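Local coordinates for protein putative glutathionylspermidine synthase (Methylobacillus flagellatus, PDB 3N6X) that probably acts as an ATP-dependent ligase of the circularly permuted ATP-grasp family, possibly a glutathionylspermidine synthase, at residues 27-32 and 188-193; 72-77 and 181-186. All coordinates share one frame; numbering follows the deposited sequence.

Interaction 1 of 2, residues 27-32 and 188-193; sequences YAAWLQ and FRRYPV
Arg190, the last residue of helix 185-190, reaches across to Ala29 and Trp30 on helix 25-33. Its CG is anti to the carbonyl carbon (chi1 -56°), and the chain then bends at chi3. This lays one face of the guanidinium group against the Trp30 backbone, off-centre toward the rim. NH1 is 3.7 Å from CA of Trp30. Arg190 NH2 touches the methyl of Ala29, 3.6 Å from Ala29 CB. NH1 also sits at the edge of the indole, close to its plane, 4.0 Å from Trp30 CD1. Because NH1 lies at the rim and not over a face, this is edge packing and not cation-pi; the planes are 82° apart. The charge is met elsewhere, because Arg190 NE forms a salt bridge with OE2 of Glu26.

Tyr191 is the first residue to leave helical geometry. Its ring points edge-on at the backbone of Tyr27. Tyr27 N donates a hydrogen bond to Tyr191 OH at 2.9 Å, clearly bent at 130°. Beside it, Tyr191 CE2 packs 4.0 Å from CB of Tyr27. The same hydroxyl is hydrogen-bonded to Ile23 O, and Trp470 meets the tyrosine ring.

Ile23 and Tyr27 are four residues apart, the spacing of a helical N-H to O bond. The phenol oxygen therefore bridges a carbonyl and an amide near the start of helix 25-33. It accepts from Tyr27 N and can give its own hydrogen to Ile23 O, since a carbonyl can only accept. One buried hydroxyl thus satisfies two backbone groups and ties the helix start to the end of helix 185-190.

Interaction 2 of 2, residues 72-77 and 181-186; sequences FDVVPR and MRLFPE
The Phe184 ring has Leu183 CB over the centre of one face, 3.5 Å above the plane, and Val74 at its edge. The edge of the Trp30 indole meets the opposite face. The valine comes in near the ring plane, and the two side chains cross at about a right angle. The closest pair is Val74 CB and Phe184 CE2, at 3.8 Å. The CG1 branch of Val74 follows, 4.0 Å from CE2 of Phe184. CG1 is anti to the carbonyl carbon (chi1 -57°), and this same methyl reaches the neighbouring leucine, with Val74 CG1 4.2 Å from Leu183 CD1.

Phe184 marks the break between helix 170-183 and helix 185-190. Its backbone interrupts the helical run. The segment 72-77 leads into strand 77-79, which runs parallel to strand 464-471 in a mixed sheet. The contact therefore packs a helix break against the approach to a sheet. Helix 42-53 joins in: Leu49 and Val53 touch Leu183, and Glu45 OE2 accepts a hydrogen bond from Val74 N. Next to the valine, Asp73 OD2 takes a weak bond from Val75 N and forms a salt bridge with Lys467 NZ.

How the interactions relate
Interactions 1 and 2 have centres about 10 Å apart. Their second segments both include part of helix 185-190, though interaction 2 touches through the two residues just before it. Along the chain, interaction 2 is nested within the loop that interaction 1 closes. Trp30 joins them twice: its NE1 is 3.1 Å from Glu186 OE2, a probable hydrogen bond, and its CZ2 packs 3.6 Å from Phe184 CD1. Further links are Tyr27 OH, 3.6 Å from Val75 CG2, and Phe188 CG, 3.5 Å from CE of Met181, a selenomethionine. A bound glycerol, probably from crystallisation, lies about 4 Å from the Tyr191 side chain. It does not by itself identify an active site.

Interaction 1 of 2, residues 27-32 and 188-193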
loop_
_atom_site.group_PDB
_atom_site.type_symbol
_atom_site.label_atom_id
_atom_site.label_comp_id
_atom_site.label_asym_id
_atom_site.label_seq_id
_atom_site.Cartn_x
_atom_site.Cartn_y
_atom_site.Cartn_z
ATOM N N TYR A 27 1.129 27.288 -6.341
ATOM C CA TYR A 27 0.005 27.003 -5.442
ATOM C C TYR A 27 -0.188 28.155 -4.461
ATOM O O TYR A 27 -1.324 28.524 -4.169
ATOM C CB TYR A 27 0.194 25.660 -4.693
ATOM C CG TYR A 27 -0.979 25.310 -3.798
ATOM C CD1 TYR A 27 -2.103 24.670 -4.309
ATOM C CD2 TYR A 27 -0.989 25.671 -2.450
ATOM C CE1 TYR A 27 -3.204 24.386 -3.502
ATOM C CE2 TYR A 27 -2.090 25.402 -1.636
ATOM C CZ TYR A 27 -3.193 24.752 -2.166
ATOM O OH TYR A 27 -4.291 24.476 -1.377
ATOM N N ALA A 28 0.927 28.733 -3.959
ATOM C CA ALA A 28 0.898 29.877 -3.036
ATOM C C ALA A 28 0.262 31.104 -3.719
ATOM O O ALA A 28 -0.555 31.797 -3.104
ATOM C CB ALA A 28 2.307 30.207 -2.576
ATOM N N ALA A 29 0.607 31.331 -5.014
ATOM C CA ALA A 29 0.049 32.409 -5.832
ATOM C C ALA A 29 -1.468 32.242 -5.956
ATOM O O ALA A 29 -2.216 33.138 -5.553
ATOM C CB ALA A 29 0.694 32.405 -7.214
ATOM N N TRP A 30 -1.924 31.058 -6.431
ATOM C CA TRP A 30 -3.345 30.734 -6.548
ATOM C C TRP A 30 -4.066 30.945 -5.210
ATOM O O TRP A 30 -5.174 31.490 -5.186
ATOM C CB TRP A 30 -3.529 29.281 -7.028
ATOM C CG TRP A 30 -4.948 28.798 -6.963
ATOM C CD1 TRP A 30 -5.911 28.951 -7.915
ATOM C CD2 TRP A 30 -5.564 28.081 -5.880
ATOM N NE1 TRP A 30 -7.087 28.371 -7.497
ATOM C CE2 TRP A 30 -6.901 27.827 -6.252
ATOM C CE3 TRP A 30 -5.102 27.598 -4.642
ATOM C CZ2 TRP A 30 -7.787 27.125 -5.428
ATOM C CZ3 TRP A 30 -5.985 26.918 -3.820
ATOM C CH2 TRP A 30 -7.309 26.681 -4.218
ATOM N N LEU A 31 -3.428 30.513 -4.096
ATOM C CA LEU A 31 -3.989 30.609 -2.745
ATOM C C LEU A 31 -4.224 32.068 -2.321
ATOM O O LEU A 31 -5.234 32.358 -1.673
ATOM C CB LEU A 31 -3.080 29.871 -1.742
ATOM C CG LEU A 31 -3.717 29.421 -0.409
ATOM C CD1 LEU A 31 -4.823 28.382 -0.625
ATOM C CD2 LEU A 31 -2.663 28.857 0.518
ATOM N N GLN A 32 -3.334 32.994 -2.745
ATOM C CA GLN A 32 -3.479 34.425 -2.450
ATOM C C GLN A 32 -4.652 35.043 -3.220
ATOM O O GLN A 32 -5.399 35.841 -2.657
ATOM C CB GLN A 32 -2.178 35.182 -2.748
ATOM C CG GLN A 32 -1.322 35.403 -1.505
ATOM C CD GLN A 32 -0.035 36.119 -1.820
ATOM O OE1 GLN A 32 1.030 35.507 -1.944
ATOM N NE2 GLN A 32 -0.098 37.441 -1.924
ATOM N N PHE A 188 -5.439 23.045 -11.925
ATOM C CA PHE A 188 -4.895 22.057 -12.850
ATOM C C PHE A 188 -4.406 22.697 -14.151
ATOM O O PHE A 188 -3.681 22.056 -14.926
ATOM C CB PHE A 188 -5.914 20.933 -13.106
ATOM C CG PHE A 188 -6.054 20.010 -11.919
ATOM C CD1 PHE A 188 -6.886 20.344 -10.849
ATOM C CD2 PHE A 188 -5.302 18.843 -11.830
ATOM C CE1 PHE A 188 -6.990 19.505 -9.734
ATOM C CE2 PHE A 188 -5.410 18.003 -10.716
ATOM C CZ PHE A 188 -6.260 18.332 -9.681
ATOM N N ARG A 189 -4.783 23.969 -14.384
ATOM C CA ARG A 189 -4.322 24.727 -15.543
ATOM C C ARG A 189 -2.914 25.269 -15.235
ATOM O O ARG A 189 -2.063 25.312 -16.122
ATOM C CB ARG A 189 -5.305 25.881 -15.855
ATOM C CG ARG A 189 -5.034 26.625 -17.173
ATOM C CD ARG A 189 -6.005 27.792 -17.375
ATOM N NE ARG A 189 -5.911 28.769 -16.287
ATOM C CZ ARG A 189 -6.937 29.153 -15.535
ATOM N NH1 ARG A 189 -8.158 28.701 -15.785
ATOM N NH2 ARG A 189 -6.753 30.016 -14.544
ATOM N N ARG A 190 -2.667 25.638 -13.953
ATOM C CA ARG A 190 -1.389 26.193 -13.470
ATOM C C ARG A 190 -0.288 25.148 -13.251
ATOM O O ARG A 190 0.888 25.507 -13.270
ATOM C CB ARG A 190 -1.600 27.015 -12.193
ATOM C CG ARG A 190 -2.624 28.144 -12.357
ATOM C CD ARG A 190 -2.988 28.783 -11.034
ATOM N NE ARG A 190 -2.054 29.853 -10.691
ATOM C CZ ARG A 190 -2.423 31.065 -10.299
ATOM N NH1 ARG A 190 -3.710 31.369 -10.177
ATOM N NH2 ARG A 190 -1.510 31.982 -10.018
ATOM N N TYR A 191 -0.663 23.863 -13.012
ATOM C CA TYR A 191 0.307 22.776 -12.808
ATOM C C TYR A 191 0.175 21.686 -13.878
ATOM O O TYR A 191 -0.947 21.261 -14.193
ATOM C CB TYR A 191 0.137 22.143 -11.428
ATOM C CG TYR A 191 0.784 22.912 -10.305
ATOM C CD1 TYR A 191 2.106 22.671 -9.940
ATOM C CD2 TYR A 191 0.047 23.807 -9.532
ATOM C CE1 TYR A 191 2.697 23.345 -8.876
ATOM C CE2 TYR A 191 0.623 24.474 -8.452
ATOM C CZ TYR A 191 1.951 24.240 -8.128
ATOM O OH TYR A 191 2.524 24.895 -7.065
ATOM N N PRO A 192 1.320 21.157 -14.396
ATOM C CA PRO A 192 1.241 20.042 -15.358
ATOM C C PRO A 192 1.090 18.693 -14.622
ATOM O O PRO A 192 2.043 17.906 -14.551
ATOM C CB PRO A 192 2.572 20.145 -16.114
ATOM C CG PRO A 192 3.527 20.740 -15.127
ATOM C CD PRO A 192 2.726 21.518 -14.096
ATOM N N VAL A 193 -0.112 18.438 -14.052
ATOM C CA VAL A 193 -0.381 17.238 -13.254
ATOM C C VAL A 193 -0.611 16.008 -14.131
ATOM O O VAL A 193 -1.467 16.036 -15.014
ATOM C CB VAL A 193 -1.534 17.462 -12.227
ATOM C CG1 VAL A 193 -1.724 16.234 -11.323
ATOM C CG2 VAL A 193 -1.287 18.714 -11.392
#

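Interaction 2 of 2, residues 72-77 and 181-186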
loop_
_atom_site.group_PDB
_atom_site.type_symbol
_atom_site.label_atom_id
_atom_site.label_comp_id
_atom_site.label_asym_id
_atom_site.label_seq_id
_atom_site.Cartn_x
_atom_site.Cartn_y
_atom_site.Cartn_z
ATOM N N PHE A 72 -10.722 14.953 4.319
ATOM C CA PHE A 72 -9.931 15.288 3.147
ATOM C C PHE A 72 -9.362 16.697 3.269
ATOM O O PHE A 72 -10.081 17.619 3.662
ATOM C CB PHE A 72 -10.777 15.152 1.868
ATOM C CG PHE A 72 -10.045 15.508 0.594
ATOM C CD1 PHE A 72 -9.079 14.659 0.066
ATOM C CD2 PHE A 72 -10.333 16.687 -0.085
ATOM C CE1 PHE A 72 -8.397 14.994 -1.107
ATOM C CE2 PHE A 72 -9.658 17.015 -1.269
ATOM C CZ PHE A 72 -8.700 16.164 -1.774
ATOM N N ASP A 73 -8.064 16.853 2.976
ATOM C CA ASP A 73 -7.395 18.148 2.973
ATOM C C ASP A 73 -7.171 18.575 1.518
ATOM O O ASP A 73 -6.765 17.752 0.687
ATOM C CB ASP A 73 -6.069 18.085 3.731
ATOM C CG ASP A 73 -5.416 19.441 3.917
ATOM O OD1 ASP A 73 -5.943 20.253 4.720
ATOM O OD2 ASP A 73 -4.340 19.670 3.319
ATOM N N VAL A 74 -7.464 19.852 1.203
ATOM C CA VAL A 74 -7.398 20.374 -0.172
ATOM C C VAL A 74 -6.007 20.830 -0.619
ATOM O O VAL A 74 -5.844 21.236 -1.774
ATOM C CB VAL A 74 -8.510 21.424 -0.481
ATOM C CG1 VAL A 74 -9.903 20.838 -0.231
ATOM C CG2 VAL A 74 -8.308 22.708 0.324
ATOM N N VAL A 75 -5.001 20.757 0.269
ATOM C CA VAL A 75 -3.632 21.113 -0.125
ATOM C C VAL A 75 -2.954 19.858 -0.686
ATOM O O VAL A 75 -2.785 18.876 0.045
ATOM C CB VAL A 75 -2.810 21.759 1.016
ATOM C CG1 VAL A 75 -1.490 22.323 0.484
ATOM C CG2 VAL A 75 -3.617 22.845 1.728
ATOM N N PRO A 76 -2.666 19.812 -2.011
ATOM C CA PRO A 76 -2.096 18.587 -2.578
ATOM C C PRO A 76 -0.660 18.338 -2.143
ATOM O O PRO A 76 0.071 19.271 -1.787
ATOM C CB PRO A 76 -2.181 18.826 -4.086
ATOM C CG PRO A 76 -2.112 20.308 -4.231
ATOM C CD PRO A 76 -2.839 20.860 -3.041
ATOM N N ARG A 77 -0.252 17.075 -2.195
ATOM C CA ARG A 77 1.120 16.675 -1.968
ATOM C C ARG A 77 1.759 16.679 -3.359
ATOM O O ARG A 77 1.412 15.847 -4.192
ATOM C CB ARG A 77 1.147 15.265 -1.328
ATOM C CG ARG A 77 2.516 14.654 -1.208
ATOM C CD ARG A 77 3.212 15.115 0.047
ATOM N NE ARG A 77 4.552 14.551 0.161
ATOM C CZ ARG A 77 4.814 13.350 0.669
ATOM N NH1 ARG A 77 3.824 12.562 1.079
ATOM N NH2 ARG A 77 6.066 12.915 0.747
HETATM N N MSE A 181 -10.271 18.137 -9.063
HETATM C CA MSE A 181 -10.617 18.622 -10.398
HETATM C C MSE A 181 -12.016 19.281 -10.393
HETATM O O MSE A 181 -12.240 20.267 -11.100
HETATM C CB MSE A 181 -10.557 17.471 -11.426
HETATM C CG MSE A 181 -10.898 17.923 -12.870
HETATM SE SE MSE A 181 -9.665 19.324 -13.564
HETATM C CE MSE A 181 -8.192 18.151 -14.007
ATOM N N ARG A 182 -12.945 18.735 -9.588
ATOM C CA ARG A 182 -14.305 19.259 -9.472
ATOM C C ARG A 182 -14.298 20.607 -8.712
ATOM O O ARG A 182 -14.957 21.549 -9.141
ATOM C CB ARG A 182 -15.195 18.229 -8.757
ATOM C CG ARG A 182 -16.687 18.474 -8.851
ATOM C CD ARG A 182 -17.418 17.383 -8.081
ATOM N NE ARG A 182 -18.850 17.333 -8.385
ATOM C CZ ARG A 182 -19.713 16.548 -7.748
ATOM N NH1 ARG A 182 -19.299 15.750 -6.769
ATOM N NH2 ARG A 182 -20.997 16.554 -8.083
ATOM N N LEU A 183 -13.523 20.701 -7.613
ATOM C CA LEU A 183 -13.448 21.923 -6.815
ATOM C C LEU A 183 -12.625 23.016 -7.488
ATOM O O LEU A 183 -13.063 24.166 -7.520
ATOM C CB LEU A 183 -12.853 21.634 -5.418
ATOM C CG LEU A 183 -13.671 20.782 -4.450
ATOM C CD1 LEU A 183 -12.814 20.359 -3.264
ATOM C CD2 LEU A 183 -14.913 21.519 -3.965
ATOM N N PHE A 184 -11.383 22.689 -7.939
ATOM C CA PHE A 184 -10.450 23.707 -8.444
ATOM C C PHE A 184 -9.877 23.421 -9.859
ATOM O O PHE A 184 -8.654 23.309 -10.015
ATOM C CB PHE A 184 -9.311 23.945 -7.429
ATOM C CG PHE A 184 -9.706 23.783 -5.976
ATOM C CD1 PHE A 184 -10.454 24.761 -5.327
ATOM C CD2 PHE A 184 -9.318 22.661 -5.256
ATOM C CE1 PHE A 184 -10.811 24.616 -3.979
ATOM C CE2 PHE A 184 -9.667 22.521 -3.906
ATOM C CZ PHE A 184 -10.405 23.503 -3.274
ATOM N N PRO A 185 -10.726 23.414 -10.925
ATOM C CA PRO A 185 -10.193 23.166 -12.279
ATOM C C PRO A 185 -9.073 24.127 -12.676
ATOM O O PRO A 185 -8.102 23.708 -13.306
ATOM C CB PRO A 185 -11.432 23.317 -13.185
ATOM C CG PRO A 185 -12.448 24.031 -12.350
ATOM C CD PRO A 185 -12.194 23.586 -10.951
ATOM N N GLU A 186 -9.172 25.394 -12.246
ATOM C CA GLU A 186 -8.175 26.427 -12.562
ATOM C C GLU A 186 -6.756 26.087 -12.040
ATOM O O GLU A 186 -5.764 26.485 -12.650
ATOM C CB GLU A 186 -8.651 27.818 -12.078
ATOM C CG GLU A 186 -8.644 28.011 -10.562
ATOM C CD GLU A 186 -9.836 27.476 -9.779
ATOM O OE1 GLU A 186 -10.711 26.810 -10.381
ATOM O OE2 GLU A 186 -9.890 27.729 -8.555
#